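Local atomic coordinates of protein DOA1 (Saccharomyces cerevisiae, PDB entry 3ODT), a protein that probably binds ubiquitin through its WD40 beta-propeller domain and takes part in regulating the turnover of F-box proteins. Residues A[139-144]-A[168-173]; A[159-164]-A[188-193]; A[109-114]-A[147-152]; A[177-182]-A[210-215]. One frame throughout, in Å; residues are numbered along the deposited sequence. Where two conformers were deposited one is given.

Interaction 1: residues A[139-144]-A[168-173]; sequences QAHNAS and KLWQND
His141 and Trp170, two members of the Asp-His-Ser/Thr-Trp tetrad of a WD40 blade, meet here beside Lys168. The aliphatic run of Lys168 slides past the imidazole in the opposite direction and covers one face of it. Lys168 CD stands 3.6 Å from the centroid of the His141 ring, 20° off the normal, a CH-pi contact displaced toward the rim, where Lys168 CD is 3.4 Å from His141 CE1. A bend at chi4 (-69°) turns Lys168 NZ aside, and it bonds to Thr178 OG1. Trp170 is met at the far end of its indole: Trp170 CH2 lies 3.3 Å from Ala140 CB and 3.5 Å from Gln139 N, both oblique to the ring. His141 CD2 comes in near the indole plane, 4.3 Å from Trp170 CZ2. No hydrogen bond joins the two segments directly; Thr160 bridges them, its OG1 bonded both to His141 NE2 and to Trp170 NE1. His141 ND1 pairs with Asp164 OD2, which also bonds to Asn142 N, so both imidazole nitrogens are engaged and the ring's rotation is fixed. This chain of bonds from Trp170 through Thr160 and His141 to Asp164, tying strands 157-162 and 167-171 to the loop before strand 145-150, is the structural tetrad of WD40 propellers.

Interaction 2: residues A[159-164]-A[188-193]; sequences LTASAD and RHLAVV
Leu190 reaches across to strand 157-162 and settles between Leu159 and Ala161. Its CD1 lies against the backbone there, with Leu190 CD1 3.5 Å from Leu159 O and 3.6 Å from Thr160 C. On one flank Leu190 CD1 touches Leu159 CG at 3.8 Å, the two leucines crossing obliquely; on the other, Ala161 CB rests 3.7 Å from Leu190 CG. Val192 adds a looser touch, its CG2 4.5 Å from Leu159 CD2. The two strands run nearly antiparallel, at 159°, their axes 6.5 Å apart at closest approach, yet no hydrogen bond passes between them: this is the seam between two blades of the propeller, where the inner strand 187-194 of one packs against the second strand of the blade before it. The polar ties that place Leu190 come from strand 145-150, where Asp147 OD2 takes a hydrogen bond from Leu190 N. That same strand bonds to both flanking residues, Leu159 with Lys149 and Ala161 with Asp147. Just ahead of Leu190, Arg188 and His189 form a classic beta bulge opposite Cys201, and Arg188 makes a cation-pi contact with Trp146. Past Ala161, Ser162 OG accepts from Asp164 N at 3.0 Å in an ST turn.

Interaction 3: residues A[109-114]-A[147-152]; sequences SLSFQD and DAKVVS
Ser109 and Asp147 face each other on two strands that run almost parallel, 9° apart, with axes 6.3 Å from each other. Chi1 of 76° places Ser109 OG between its backbone N and carbonyl carbon, where it sits 3.4 Å from Asp147 CA, while Ser109 CB is 3.4 Å from Asp147 OD1. Two residues on, Ser111 OG is set against the flank of the lysine chain, 3.7 Å from Lys149 CD. Lys149 is bent at chi2 and chi4 and curls back over its own strand, so that its ammonium forms a salt bridge with the carboxylate: Lys149 NZ is 2.8 Å from Asp147 OD2, which offers its syn lone pair, with a weak second bond to OD1. Beyond the serines Gln113 stretches out past CG and lies slantwise across Val150, its NE2 3.8 Å from Val150 CG1. Ala148 O, 3.9 Å from Ser111 CB, is buried with no polar partner in the model. The two strands are the innermost of successive blades of the propeller: strand 107-113 has strand 116-121 beside it in its own sheet and strand 62-68 of another blade against Leu110 and Phe112, while strand 145-150 pairs with strand 157-162 and meets strand 187-194 through Asp147 and Lys149.

Interaction 4: residues A[177-182]-A[210-215]; sequences KTFSGI and VDMHTG
Phe179 pushes the rim of its ring into the turn that follows strand 206-211. Its edge contacts lie near the ring plane: Phe179 CZ is 3.3 Å from Met212 O, and Phe179 CD1 is 3.7 Å from Gly215 CA. Met212, present as selenomethionine, crosses the phenylalanine at about a right angle. In the conformer described, one of two, its selenium is 5.2 Å from the Phe179 centroid and 59° off the normal, an oblique Met-aromatic contact. Phe198 also meets Phe179 edge-to-face. The apolar contacts are completed by Ile182 and Val210, which reach toward each other tip to tip, with Ile182 CG2 3.8 Å from Val210 CG2. Carbon also meets the turn's carbonyls: Lys177 brings methylene groups to them, its CE lying 3.6 Å from His213 O, and Ile182 CD1 touches Gly215 O at 3.5 Å.

No hydrogen bond crosses between the segments; the turn is held by its own. Asp211 OD1 accepts from Thr214 N at 3.0 Å, from 53° above the carboxylate plane, and more weakly from His213 N; Gly215 N bonds to Asp211 O. Gly215 has the positive phi (72°) that glycine accommodates readily. An Asx motif thus shapes the turn between the third and fourth strands of one propeller blade, and the outermost strand of the preceding blade, 174-179, packs on it.

How the interactions relate
All four contacts share the blade built from strands 145-150, 157-162, 167-171 and 174-179, and together follow it from its inner strand to its outer one. Interactions 1 and 2 meet at Thr160 of segment 159-164, whose OG1 is 2.7 Å from His141 NE2 and 2.8 Å from Trp170 NE1. Interactions 2 and 3 join where Leu190 N lies 2.9 Å from Asp147 OD2. Outward, Lys168 NZ is 2.9 Å from Thr178 OG1, linking interaction 1 to interaction 4. Met212 of interaction 4 reaches back inward, in the conformer described, its CE 3.7 Å from Val151 CG1 of interaction 3, although those contacts' centres are about 18 Å apart. None of the calcium ligands, Asp20, Ser285 and Asn287, takes part.

Interaction 1: residues A[139-144]-A[168-173]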
loop_
_atom_site.group_PDB
_atom_site.type_symbol
_atom_site.label_atom_id
_atom_site.label_comp_id
_atom_site.label_asym_id
_atom_site.label_seq_id
_atom_site.Cartn_x
_atom_site.Cartn_y
_atom_site.Cartn_z
ATOM N N GLN A 139 5.223 -6.199 -18.581
ATOM C CA GLN A 139 4.081 -6.662 -19.340
ATOM C C GLN A 139 4.182 -8.190 -19.491
ATOM O O GLN A 139 5.096 -8.700 -20.149
ATOM C CB GLN A 139 4.073 -5.952 -20.713
ATOM C CG GLN A 139 2.762 -6.085 -21.518
ATOM C CD GLN A 139 2.656 -5.053 -22.662
ATOM O OE1 GLN A 139 2.596 -3.840 -22.420
ATOM N NE2 GLN A 139 2.620 -5.537 -23.904
ATOM N N ALA A 140 3.245 -8.892 -18.859
ATOM C CA ALA A 140 3.221 -10.349 -18.871
ATOM C C ALA A 140 1.930 -10.899 -18.262
ATOM O O ALA A 140 1.365 -11.868 -18.768
ATOM C CB ALA A 140 4.433 -10.906 -18.138
ATOM N N HIS A 141 1.465 -10.281 -17.178
ATOM C CA HIS A 141 0.252 -10.741 -16.512
ATOM C C HIS A 141 -0.955 -10.671 -17.445
ATOM O O HIS A 141 -1.028 -9.802 -18.319
ATOM C CB HIS A 141 -0.063 -9.910 -15.267
ATOM C CG HIS A 141 0.790 -10.242 -14.089
ATOM N ND1 HIS A 141 0.675 -11.433 -13.402
ATOM C CD2 HIS A 141 1.743 -9.523 -13.446
ATOM C CE1 HIS A 141 1.546 -11.440 -12.407
ATOM N NE2 HIS A 141 2.197 -10.293 -12.411
ATOM N N ASN A 142 -1.920 -11.559 -17.207
ATOM C CA ASN A 142 -3.105 -11.681 -18.045
ATOM C C ASN A 142 -4.338 -10.955 -17.512
ATOM O O ASN A 142 -5.416 -11.061 -18.078
ATOM C CB ASN A 142 -3.459 -13.168 -18.224
ATOM C CG ASN A 142 -4.106 -13.449 -19.544
ATOM O OD1 ASN A 142 -4.031 -12.635 -20.467
ATOM N ND2 ASN A 142 -4.737 -14.615 -19.659
ATOM N N ALA A 143 -4.169 -10.246 -16.409
ATOM C CA ALA A 143 -5.224 -9.513 -15.757
ATOM C C ALA A 143 -4.593 -8.439 -14.882
ATOM O O ALA A 143 -3.358 -8.342 -14.796
ATOM C CB ALA A 143 -6.112 -10.441 -14.927
ATOM N N SER A 144 -5.443 -7.631 -14.271
ATOM C CA SER A 144 -4.998 -6.470 -13.510
ATOM C C SER A 144 -3.868 -6.810 -12.561
ATOM O O SER A 144 -3.874 -7.863 -11.931
ATOM C CB SER A 144 -6.164 -5.904 -12.717
ATOM O OG SER A 144 -7.142 -5.424 -13.603
ATOM N N LYS A 168 4.665 -12.578 -9.910
ATOM C CA LYS A 168 5.804 -12.715 -10.804
ATOM C C LYS A 168 6.983 -11.942 -10.268
ATOM O O LYS A 168 6.817 -10.789 -9.827
ATOM C CB LYS A 168 5.464 -12.252 -12.221
ATOM C CG LYS A 168 4.556 -13.228 -12.967
ATOM C CD LYS A 168 4.028 -12.689 -14.294
ATOM C CE LYS A 168 3.015 -13.671 -14.924
ATOM N NZ LYS A 168 3.653 -14.920 -15.385
ATOM N N LEU A 169 8.158 -12.560 -10.328
ATOM C CA LEU A 169 9.430 -11.922 -10.063
ATOM C C LEU A 169 10.095 -11.584 -11.395
ATOM O O LEU A 169 10.116 -12.408 -12.318
ATOM C CB LEU A 169 10.309 -12.877 -9.271
ATOM C CG LEU A 169 11.763 -12.470 -9.048
ATOM C CD1 LEU A 169 11.860 -11.244 -8.155
ATOM C CD2 LEU A 169 12.560 -13.624 -8.436
ATOM N N TRP A 170 10.579 -10.357 -11.515
ATOM C CA TRP A 170 11.103 -9.790 -12.751
ATOM C C TRP A 170 12.532 -9.382 -12.532
ATOM O O TRP A 170 12.913 -9.006 -11.424
ATOM C CB TRP A 170 10.325 -8.511 -13.077
ATOM C CG TRP A 170 8.865 -8.665 -13.191
ATOM C CD1 TRP A 170 7.978 -8.832 -12.166
ATOM C CD2 TRP A 170 8.094 -8.662 -14.397
ATOM N NE1 TRP A 170 6.706 -8.944 -12.668
ATOM C CE2 TRP A 170 6.748 -8.844 -14.032
ATOM C CE3 TRP A 170 8.413 -8.502 -15.756
ATOM C CZ2 TRP A 170 5.718 -8.860 -14.956
ATOM C CZ3 TRP A 170 7.381 -8.532 -16.677
ATOM C CH2 TRP A 170 6.044 -8.690 -16.270
ATOM N N GLN A 171 13.328 -9.423 -13.594
ATOM C CA GLN A 171 14.613 -8.749 -13.596
ATOM C C GLN A 171 14.651 -7.908 -14.854
ATOM O O GLN A 171 14.393 -8.394 -15.959
ATOM C CB GLN A 171 15.769 -9.720 -13.524
ATOM C CG GLN A 171 17.122 -9.019 -13.445
ATOM C CD GLN A 171 18.212 -9.905 -12.905
ATOM O OE1 GLN A 171 18.346 -11.077 -13.295
ATOM N NE2 GLN A 171 19.045 -9.339 -12.032
ATOM N N ASN A 172 14.900 -6.612 -14.694
ATOM C CA ASN A 172 14.726 -5.675 -15.797
ATOM C C ASN A 172 13.244 -5.609 -16.159
ATOM O O ASN A 172 12.405 -5.340 -15.300
ATOM C CB ASN A 172 15.553 -6.104 -17.008
ATOM C CG ASN A 172 17.045 -5.964 -16.775
ATOM O OD1 ASN A 172 17.485 -5.139 -15.975
ATOM N ND2 ASN A 172 17.831 -6.774 -17.474
ATOM N N ASP A 173 12.918 -5.868 -17.423
ATOM C CA ASP A 173 11.525 -6.003 -17.831
ATOM C C ASP A 173 11.115 -7.413 -18.236
ATOM O O ASP A 173 10.102 -7.593 -18.924
ATOM C CB ASP A 173 11.202 -5.009 -18.951
ATOM C CG ASP A 173 11.984 -5.267 -20.209
ATOM O OD1 ASP A 173 12.857 -6.153 -20.208
ATOM O OD2 ASP A 173 11.705 -4.575 -21.214
#

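Interaction 2: residues A[159-164]-A[188-193]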
loop_
_atom_site.group_PDB
_atom_site.type_symbol
_atom_site.label_atom_id
_atom_site.label_comp_id
_atom_site.label_asym_id
_atom_site.label_seq_id
_atom_site.Cartn_x
_atom_site.Cartn_y
_atom_site.Cartn_z
ATOM N N LEU A 159 8.655 -7.356 -8.046
ATOM C CA LEU A 159 7.654 -8.382 -7.746
ATOM C C LEU A 159 6.255 -7.805 -7.985
ATOM O O LEU A 159 5.965 -6.693 -7.570
ATOM C CB LEU A 159 7.781 -8.815 -6.291
ATOM C CG LEU A 159 7.154 -10.152 -5.911
ATOM C CD1 LEU A 159 7.881 -11.342 -6.539
ATOM C CD2 LEU A 159 7.144 -10.280 -4.386
ATOM N N THR A 160 5.413 -8.553 -8.686
ATOM C CA THR A 160 4.073 -8.110 -9.010
ATOM C C THR A 160 3.049 -9.165 -8.597
ATOM O O THR A 160 3.335 -10.380 -8.605
ATOM C CB THR A 160 3.953 -7.847 -10.538
ATOM O OG1 THR A 160 4.330 -9.027 -11.260
ATOM C CG2 THR A 160 4.866 -6.669 -10.964
ATOM N N ALA A 161 1.849 -8.692 -8.297
ATOM C CA ALA A 161 0.722 -9.500 -7.871
ATOM C C ALA A 161 -0.461 -9.185 -8.756
ATOM O O ALA A 161 -0.767 -8.006 -9.009
ATOM C CB ALA A 161 0.352 -9.145 -6.452
ATOM N N SER A 162 -1.175 -10.220 -9.178
ATOM C CA SER A 162 -2.222 -10.053 -10.183
ATOM C C SER A 162 -3.521 -10.801 -9.941
ATOM O O SER A 162 -3.578 -11.843 -9.276
ATOM C CB SER A 162 -1.621 -10.413 -11.555
ATOM O OG SER A 162 -2.549 -10.418 -12.615
ATOM N N ALA A 163 -4.589 -10.267 -10.541
ATOM C CA ALA A 163 -5.872 -10.939 -10.618
ATOM C C ALA A 163 -5.794 -12.232 -11.414
ATOM O O ALA A 163 -6.746 -13.033 -11.385
ATOM C CB ALA A 163 -6.935 -9.992 -11.241
ATOM N N ASP A 164 -4.673 -12.459 -12.110
ATOM C CA ASP A 164 -4.519 -13.722 -12.836
ATOM C C ASP A 164 -4.080 -14.863 -11.908
ATOM O O ASP A 164 -3.834 -15.972 -12.345
ATOM C CB ASP A 164 -3.611 -13.572 -14.073
ATOM C CG ASP A 164 -2.135 -13.369 -13.738
ATOM O OD1 ASP A 164 -1.728 -13.490 -12.569
ATOM O OD2 ASP A 164 -1.363 -13.060 -14.671
ATOM N N ARG A 188 -3.695 -9.599 -4.180
ATOM C CA ARG A 188 -3.990 -8.197 -3.989
ATOM C C ARG A 188 -2.804 -7.357 -3.519
ATOM O O ARG A 188 -2.734 -6.150 -3.787
ATOM C CB ARG A 188 -5.106 -8.049 -2.966
ATOM C CG ARG A 188 -6.471 -8.551 -3.420
ATOM C CD ARG A 188 -7.003 -7.756 -4.555
ATOM N NE ARG A 188 -7.399 -6.365 -4.251
ATOM C CZ ARG A 188 -8.646 -5.904 -4.250
ATOM N NH1 ARG A 188 -9.690 -6.732 -4.451
ATOM N NH2 ARG A 188 -8.857 -4.606 -4.030
ATOM N N HIS A 189 -1.882 -7.962 -2.781
ATOM C CA HIS A 189 -0.806 -7.150 -2.224
ATOM C C HIS A 189 0.410 -7.958 -1.843
ATOM O O HIS A 189 0.338 -9.168 -1.622
ATOM C CB HIS A 189 -1.309 -6.319 -1.016
ATOM C CG HIS A 189 -0.777 -4.918 -1.022
ATOM N ND1 HIS A 189 -1.183 -3.971 -1.937
ATOM C CD2 HIS A 189 0.148 -4.304 -0.238
ATOM C CE1 HIS A 189 -0.534 -2.845 -1.718
ATOM N NE2 HIS A 189 0.293 -3.020 -0.696
ATOM N N LEU A 190 1.527 -7.252 -1.739
ATOM C CA LEU A 190 2.824 -7.828 -1.480
ATOM C C LEU A 190 3.596 -7.013 -0.452
ATOM O O LEU A 190 3.495 -5.788 -0.425
ATOM C CB LEU A 190 3.636 -7.877 -2.765
ATOM C CG LEU A 190 3.094 -8.627 -3.981
ATOM C CD1 LEU A 190 3.899 -8.282 -5.218
ATOM C CD2 LEU A 190 3.135 -10.114 -3.700
ATOM N N ALA A 191 4.418 -7.676 0.344
ATOM C CA ALA A 191 5.456 -6.999 1.125
ATOM C C ALA A 191 6.733 -7.829 1.034
ATOM O O ALA A 191 6.692 -9.063 1.218
ATOM C CB ALA A 191 5.059 -6.833 2.583
ATOM N N VAL A 192 7.812 -7.194 0.597
ATOM C CA VAL A 192 9.104 -7.854 0.516
ATOM C C VAL A 192 9.796 -7.863 1.893
ATOM O O VAL A 192 10.026 -6.828 2.500
ATOM C CB VAL A 192 9.988 -7.188 -0.554
ATOM C CG1 VAL A 192 11.380 -7.847 -0.610
ATOM C CG2 VAL A 192 9.258 -7.198 -1.901
ATOM N N VAL A 193 10.077 -9.049 2.401
ATOM C CA VAL A 193 10.775 -9.175 3.673
ATOM C C VAL A 193 12.287 -8.933 3.476
ATOM O O VAL A 193 12.912 -8.100 4.147
ATOM C CB VAL A 193 10.517 -10.548 4.275
ATOM C CG1 VAL A 193 11.310 -10.749 5.575
ATOM C CG2 VAL A 193 9.034 -10.761 4.525
#

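Interaction 3: residues A[109-114]-A[147-152]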
loop_
_atom_site.group_PDB
_atom_site.type_symbol
_atom_site.label_atom_id
_atom_site.label_comp_id
_atom_site.label_asym_id
_atom_site.label_seq_id
_atom_site.Cartn_x
_atom_site.Cartn_y
_atom_site.Cartn_z
ATOM N N SER A 109 -1.762 0.752 -7.513
ATOM C CA SER A 109 -0.744 0.676 -6.484
ATOM C C SER A 109 0.441 1.531 -6.843
ATOM O O SER A 109 0.753 1.705 -8.023
ATOM C CB SER A 109 -0.301 -0.768 -6.223
ATOM O OG SER A 109 0.556 -1.248 -7.246
ATOM N N LEU A 110 1.113 2.038 -5.807
ATOM C CA LEU A 110 2.317 2.834 -5.957
ATOM C C LEU A 110 3.253 2.472 -4.816
ATOM O O LEU A 110 2.817 2.245 -3.669
ATOM C CB LEU A 110 2.034 4.345 -5.902
ATOM C CG LEU A 110 1.501 4.948 -7.186
ATOM C CD1 LEU A 110 1.006 6.358 -6.927
ATOM C CD2 LEU A 110 2.592 4.950 -8.268
ATOM N N SER A 111 4.548 2.455 -5.113
ATOM C CA SER A 111 5.570 2.245 -4.098
ATOM C C SER A 111 6.837 2.986 -4.523
ATOM O O SER A 111 7.104 3.143 -5.708
ATOM C CB SER A 111 5.843 0.745 -3.959
ATOM O OG SER A 111 6.610 0.485 -2.802
ATOM N N PHE A 112 7.608 3.431 -3.535
ATOM C CA PHE A 112 8.870 4.087 -3.760
ATOM C C PHE A 112 9.955 3.444 -2.907
ATOM O O PHE A 112 9.789 3.209 -1.704
ATOM C CB PHE A 112 8.757 5.576 -3.433
ATOM C CG PHE A 112 10.031 6.333 -3.559
ATOM C CD1 PHE A 112 10.370 6.929 -4.761
ATOM C CD2 PHE A 112 10.890 6.489 -2.478
ATOM C CE1 PHE A 112 11.553 7.673 -4.874
ATOM C CE2 PHE A 112 12.063 7.226 -2.600
ATOM C CZ PHE A 112 12.391 7.795 -3.807
ATOM N N GLN A 113 11.065 3.154 -3.560
ATOM C CA GLN A 113 12.235 2.652 -2.869
ATOM C C GLN A 113 13.518 3.061 -3.594
ATOM O O GLN A 113 13.661 2.807 -4.778
ATOM C CB GLN A 113 12.137 1.134 -2.798
ATOM C CG GLN A 113 12.966 0.506 -1.696
ATOM C CD GLN A 113 12.522 -0.889 -1.427
ATOM O OE1 GLN A 113 11.436 -1.109 -0.892
ATOM N NE2 GLN A 113 13.330 -1.851 -1.838
ATOM N N ASP A 114 14.440 3.695 -2.876
ATOM C CA ASP A 114 15.793 3.920 -3.365
ATOM C C ASP A 114 15.782 4.604 -4.735
ATOM O O ASP A 114 16.495 4.187 -5.645
ATOM C CB ASP A 114 16.535 2.583 -3.446
ATOM C CG ASP A 114 16.678 1.904 -2.077
ATOM O OD1 ASP A 114 17.097 2.586 -1.118
ATOM O OD2 ASP A 114 16.370 0.690 -1.967
ATOM N N ASP A 147 -0.664 -5.116 -7.291
ATOM C CA ASP A 147 0.468 -4.576 -6.556
ATOM C C ASP A 147 1.777 -4.857 -7.261
ATOM O O ASP A 147 1.889 -5.786 -8.038
ATOM C CB ASP A 147 0.500 -5.115 -5.124
ATOM C CG ASP A 147 1.374 -4.255 -4.207
ATOM O OD1 ASP A 147 1.556 -3.058 -4.491
ATOM O OD2 ASP A 147 1.921 -4.791 -3.213
ATOM N N ALA A 148 2.770 -4.037 -6.943
ATOM C CA ALA A 148 4.109 -4.127 -7.498
ATOM C C ALA A 148 5.067 -3.534 -6.471
ATOM O O ALA A 148 4.802 -2.471 -5.860
ATOM C CB ALA A 148 4.221 -3.368 -8.853
ATOM N N LYS A 149 6.172 -4.231 -6.271
ATOM C CA LYS A 149 7.177 -3.852 -5.280
ATOM C C LYS A 149 8.575 -4.049 -5.824
ATOM O O LYS A 149 8.826 -4.952 -6.642
ATOM C CB LYS A 149 7.021 -4.694 -4.025
ATOM C CG LYS A 149 5.750 -4.458 -3.242
ATOM C CD LYS A 149 5.679 -3.062 -2.654
ATOM C CE LYS A 149 4.779 -3.004 -1.415
ATOM N NZ LYS A 149 3.339 -2.942 -1.721
ATOM N N VAL A 150 9.480 -3.215 -5.354
ATOM C CA VAL A 150 10.877 -3.384 -5.648
ATOM C C VAL A 150 11.448 -4.467 -4.710
ATOM O O VAL A 150 11.302 -4.392 -3.490
ATOM C CB VAL A 150 11.641 -2.061 -5.422
ATOM C CG1 VAL A 150 13.154 -2.293 -5.576
ATOM C CG2 VAL A 150 11.157 -0.996 -6.397
ATOM N N VAL A 151 12.087 -5.470 -5.286
ATOM C CA VAL A 151 12.811 -6.471 -4.505
ATOM C C VAL A 151 14.239 -5.976 -4.252
ATOM O O VAL A 151 14.715 -5.952 -3.118
ATOM C CB VAL A 151 12.815 -7.804 -5.245
ATOM C CG1 VAL A 151 13.720 -8.815 -4.525
ATOM C CG2 VAL A 151 11.383 -8.343 -5.343
ATOM N N SER A 152 14.910 -5.562 -5.318
ATOM C CA SER A 152 16.276 -5.050 -5.240
ATOM C C SER A 152 16.498 -3.964 -6.295
ATOM O O SER A 152 16.444 -4.243 -7.505
ATOM C CB SER A 152 17.276 -6.178 -5.462
ATOM O OG SER A 152 18.573 -5.642 -5.634
#

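Interaction 4: residues A[177-182]-A[210-215]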
loop_
_atom_site.group_PDB
_atom_site.type_symbol
_atom_site.label_atom_id
_atom_site.label_comp_id
_atom_site.label_asym_id
_atom_site.label_seq_id
_atom_site.Cartn_x
_atom_site.Cartn_y
_atom_site.Cartn_z
ATOM N N LYS A 177 10.639 -15.551 -12.810
ATOM C CA LYS A 177 9.928 -16.604 -12.089
ATOM C C LYS A 177 8.460 -16.262 -11.855
ATOM O O LYS A 177 8.135 -15.107 -11.544
ATOM C CB LYS A 177 10.610 -16.851 -10.745
ATOM C CG LYS A 177 10.084 -18.094 -10.009
ATOM C CD LYS A 177 10.955 -18.405 -8.790
ATOM C CE LYS A 177 10.524 -19.678 -8.099
ATOM N NZ LYS A 177 10.788 -20.935 -8.865
ATOM N N THR A 178 7.604 -17.264 -12.002
ATOM C CA THR A 178 6.181 -17.135 -11.701
ATOM C C THR A 178 5.818 -18.057 -10.559
ATOM O O THR A 178 6.235 -19.220 -10.525
ATOM C CB THR A 178 5.318 -17.437 -12.941
ATOM O OG1 THR A 178 5.619 -16.485 -13.961
ATOM C CG2 THR A 178 3.864 -17.318 -12.616
ATOM N N PHE A 179 5.098 -17.499 -9.589
ATOM C CA PHE A 179 4.578 -18.241 -8.444
ATOM C C PHE A 179 3.066 -18.412 -8.646
ATOM O O PHE A 179 2.265 -17.512 -8.357
ATOM C CB PHE A 179 4.857 -17.479 -7.138
ATOM C CG PHE A 179 6.311 -17.106 -6.934
ATOM C CD1 PHE A 179 7.161 -17.922 -6.197
ATOM C CD2 PHE A 179 6.813 -15.918 -7.445
ATOM C CE1 PHE A 179 8.476 -17.586 -6.009
ATOM C CE2 PHE A 179 8.126 -15.577 -7.289
ATOM C CZ PHE A 179 8.966 -16.398 -6.555
ATOM N N SER A 180 2.673 -19.577 -9.149
ATOM C CA SER A 180 1.272 -19.846 -9.499
ATOM C C SER A 180 0.598 -20.716 -8.453
ATOM O O SER A 180 -0.619 -20.937 -8.513
ATOM C CB SER A 180 1.168 -20.533 -10.847
ATOM O OG SER A 180 1.710 -21.835 -10.757
ATOM N N GLY A 181 1.379 -21.192 -7.490
ATOM C CA GLY A 181 0.849 -22.071 -6.451
ATOM C C GLY A 181 0.621 -21.465 -5.071
ATOM O O GLY A 181 0.445 -22.205 -4.091
ATOM N N ILE A 182 0.611 -20.141 -4.985
ATOM C CA ILE A 182 0.501 -19.467 -3.687
ATOM C C ILE A 182 -0.960 -19.195 -3.339
ATOM O O ILE A 182 -1.395 -19.488 -2.224
ATOM C CB ILE A 182 1.299 -18.156 -3.673
ATOM C CG1 ILE A 182 2.714 -18.431 -4.181
ATOM C CG2 ILE A 182 1.322 -17.563 -2.258
ATOM C CD1 ILE A 182 3.476 -19.449 -3.371
ATOM N N VAL A 210 6.400 -16.595 1.649
ATOM C CA VAL A 210 6.877 -17.405 0.547
ATOM C C VAL A 210 8.397 -17.264 0.367
ATOM O O VAL A 210 8.961 -16.167 0.435
ATOM C CB VAL A 210 6.166 -16.960 -0.773
ATOM C CG1 VAL A 210 6.578 -17.847 -1.945
ATOM C CG2 VAL A 210 4.635 -17.001 -0.593
ATOM N N ASP A 211 9.039 -18.394 0.120
ATOM C CA ASP A 211 10.455 -18.452 -0.226
ATOM C C ASP A 211 10.614 -18.057 -1.703
ATOM O O ASP A 211 10.059 -18.671 -2.594
ATOM C CB ASP A 211 10.978 -19.867 0.046
ATOM C CG ASP A 211 12.461 -20.008 -0.175
ATOM O OD1 ASP A 211 12.975 -19.606 -1.235
ATOM O OD2 ASP A 211 13.128 -20.560 0.713
HETATM N N MSE A 212 11.332 -16.986 -1.960
HETATM C CA MSE A 212 11.414 -16.509 -3.317
HETATM C C MSE A 212 12.173 -17.430 -4.249
HETATM O O MSE A 212 11.923 -17.439 -5.454
HETATM C CB MSE A 212 12.108 -15.182 -3.361
HETATM C CG MSE A 212 11.981 -14.645 -4.723
HETATM SE SE MSE A 212 10.887 -13.278 -4.637
HETATM C CE MSE A 212 12.207 -12.211 -4.389
ATOM N N HIS A 213 13.116 -18.177 -3.705
ATOM C CA HIS A 213 13.906 -19.074 -4.538
ATOM C C HIS A 213 13.166 -20.379 -4.855
ATOM O O HIS A 213 13.166 -20.836 -5.990
ATOM C CB HIS A 213 15.247 -19.377 -3.868
ATOM C CG HIS A 213 16.047 -20.413 -4.579
ATOM N ND1 HIS A 213 16.636 -20.188 -5.806
ATOM C CD2 HIS A 213 16.344 -21.689 -4.247
ATOM C CE1 HIS A 213 17.267 -21.280 -6.193
ATOM N NE2 HIS A 213 17.103 -22.207 -5.267
ATOM N N THR A 214 12.477 -20.942 -3.870
ATOM C CA THR A 214 11.864 -22.258 -4.053
ATOM C C THR A 214 10.358 -22.165 -4.341
ATOM O O THR A 214 9.766 -23.127 -4.792
ATOM C CB THR A 214 12.015 -23.113 -2.801
ATOM O OG1 THR A 214 11.311 -22.488 -1.720
ATOM C CG2 THR A 214 13.469 -23.287 -2.436
ATOM N N GLY A 215 9.748 -21.013 -4.082
ATOM C CA GLY A 215 8.302 -20.861 -4.177
ATOM C C GLY A 215 7.525 -21.552 -3.058
ATOM O O GLY A 215 6.302 -21.543 -3.072
#